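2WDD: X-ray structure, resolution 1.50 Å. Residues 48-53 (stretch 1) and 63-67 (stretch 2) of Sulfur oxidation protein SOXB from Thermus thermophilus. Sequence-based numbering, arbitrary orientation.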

# COMPACT_ATOMS: atom_id res chain seq x y z
N GLU A 48 5.86 9.75 -1.91
CA GLU A 48 6.17 9.02 -0.69
C GLU A 48 5.87 9.89 0.52
O GLU A 48 5.75 11.11 0.43
CB GLU A 48 7.64 8.58 -0.68
CG GLU A 48 7.95 7.58 -1.79
CD GLU A 48 7.17 6.28 -1.63
OE1 GLU A 48 7.15 5.71 -0.52
OE2 GLU A 48 6.53 5.84 -2.61
N PRO A 49 5.73 9.26 1.70
CA PRO A 49 5.36 10.01 2.90
C PRO A 49 6.42 10.99 3.35
O PRO A 49 7.61 10.68 3.34
CB PRO A 49 5.22 8.93 3.97
CG PRO A 49 5.98 7.74 3.45
CD PRO A 49 5.80 7.81 1.94
N PRO A 50 5.99 12.15 3.85
CA PRO A 50 6.98 13.08 4.40
C PRO A 50 7.50 12.59 5.76
O PRO A 50 8.59 12.98 6.18
CB PRO A 50 6.20 14.40 4.55
CG PRO A 50 4.94 14.23 3.78
CD PRO A 50 4.67 12.76 3.64
N ASN A 51 6.73 11.73 6.44
CA ASN A 51 7.18 11.21 7.74
C ASN A 51 6.82 9.75 7.89
O ASN A 51 5.72 9.33 7.50
CB ASN A 51 6.52 11.95 8.92
CG ASN A 51 6.74 13.44 8.86
OD1 ASN A 51 7.72 13.96 9.40
ND2 ASN A 51 5.82 14.14 8.21
N LEU A 52 7.76 9.01 8.46
CA LEU A 52 7.57 7.61 8.85
C LEU A 52 8.16 7.54 10.26
O LEU A 52 9.31 7.15 10.46
CB LEU A 52 8.26 6.64 7.90
CG LEU A 52 7.59 6.44 6.54
CD1 LEU A 52 8.49 5.59 5.63
CD2 LEU A 52 6.23 5.75 6.74
N ILE A 53 7.37 8.02 11.21
CA ILE A 53 7.81 8.13 12.59
C ILE A 53 7.92 6.78 13.27
O ILE A 53 7.06 5.92 13.13
CB ILE A 53 6.88 9.07 13.36
CG1 ILE A 53 6.93 10.47 12.74
CG2 ILE A 53 7.20 9.09 14.85
CD1 ILE A 53 5.75 11.35 13.11
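Stretch 2 (63-67) GYLTG

Residues 63 to 67 form an irregular segment, and so do residues 48 to 53. Over the middle of the contact the two run in opposite directions: Tyr64 has its CA nearest that of Leu52, at 5.1 Å between the two CA atoms, while two residues later Thr66 comes nearest Pro50, at 6.2 Å between their CA atoms. Although the backbones lie this close, no direct hydrogen bond joins them. The contact rests on van der Waals packing and two water molecules, with 294 Å² buried in all.

Stretch 2 opens with Gly63, whose phi of 105° and psi of -16° suit glycine. A CB at these angles would be jammed against the carbonyl oxygen of the preceding residue, so the requirement comes from the local backbone and not from stretch 1. Its carbonyl lies against the side chain of Leu52, with Gly63 O 3.5 Å from Leu52 CD1.

Tyr64 then returns to negative phi, at -130°, with psi 19°. Its CA-to-CB bond points sideways, and with chi1 in the m well, the CD1 and CE1 side of the ring lies by the carbonyl oxygens of Leu52 and Ile53. The carbonyl oxygen of Leu52 lies at the ring edge, near its plane, while Ile53 O approaches Tyr64 CE1 at 4.1 Å. A flat aromatic side chain suits this place because the slightly positive hydrogens on its edge can sit beside the carbonyl oxygen of Leu52. The main chains also come close here, with Leu52 O 3.8 Å from Tyr64 O, a contact between two acceptors that provides no hydrogen bond.

Leu65 adopts an extended conformation, phi -103° and psi 136°, and directs its CA-to-CB bond away from stretch 1. Its contribution to the contact is thus made by the backbone: Leu65 O is 3.7 Å from Leu52 CD1, the same methyl that meets Gly63 O. Leu52, pointing toward stretch 2, accordingly packs along several of its residues and has the largest covered area of any residue in the pair.

Thr66, still extended at -145°/175°, points toward stretch 1 and is its main partner. Its methyl CG2 lies 3.5 Å from Leu52 CG and 3.4 Å from Pro49 O, and also 4.4 Å from Pro49 CG, filling a small space among aliphatic and backbone atoms. The hydroxyl gives the same compact side chain a polar role. Thr66 OG1 is 3.5 Å from Pro50 O without a direct hydrogen bond, but it hydrogen-bonds to water 2 at 2.8 Å from OG1 to the water O, and that water donates a weak bond to Pro50 O, 3.4 Å from its own O.

At Gly67 phi becomes positive, 51° with psi -135°, which by itself favours glycine. Water 1 closes this end of the contact: it accepts from Gly67 N, 3.0 Å from the water O, and its O donates to Pro49 O at 2.8 Å, so the proline carbonyl is satisfied through solvent.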

# COMPACT_ATOMS: atom_id res chain seq x y z
N GLY A 63 12.00 1.10 5.79
CA GLY A 63 10.62 1.09 6.27
C GLY A 63 10.35 2.34 7.09
O GLY A 63 9.20 2.68 7.37
N TYR A 64 11.42 3.02 7.52
CA TYR A 64 11.31 4.23 8.33
C TYR A 64 12.16 5.38 7.78
O TYR A 64 12.42 6.35 8.50
CB TYR A 64 11.69 3.94 9.78
CG TYR A 64 10.76 2.96 10.46
CD1 TYR A 64 9.51 3.36 10.91
CD2 TYR A 64 11.10 1.62 10.59
CE1 TYR A 64 8.65 2.46 11.52
CE2 TYR A 64 10.25 0.72 11.21
CZ TYR A 64 9.02 1.15 11.67
OH TYR A 64 8.18 0.25 12.27
N LEU A 65 12.55 5.28 6.51
CA LEU A 65 13.36 6.31 5.88
C LEU A 65 12.49 7.17 4.97
O LEU A 65 11.70 6.64 4.18
CB LEU A 65 14.50 5.68 5.06
CG LEU A 65 15.42 4.75 5.85
CD1 LEU A 65 16.25 3.93 4.87
CD2 LEU A 65 16.32 5.55 6.77
N THR A 66 12.69 8.48 5.04
CA THR A 66 11.96 9.42 4.20
C THR A 66 12.88 10.60 3.84
O THR A 66 14.01 10.70 4.33
CB THR A 66 10.75 10.00 4.97
OG1 THR A 66 11.23 10.66 6.15
CG2 THR A 66 9.73 8.91 5.32
N GLY A 67 12.36 11.48 3.00
CA GLY A 67 13.01 12.74 2.69
C GLY A 67 14.47 12.64 2.28
O GLY A 67 14.83 11.83 1.44
O HOH W 1 9.84 10.47 1.67
O HOH W 2 11.92 13.40 6.16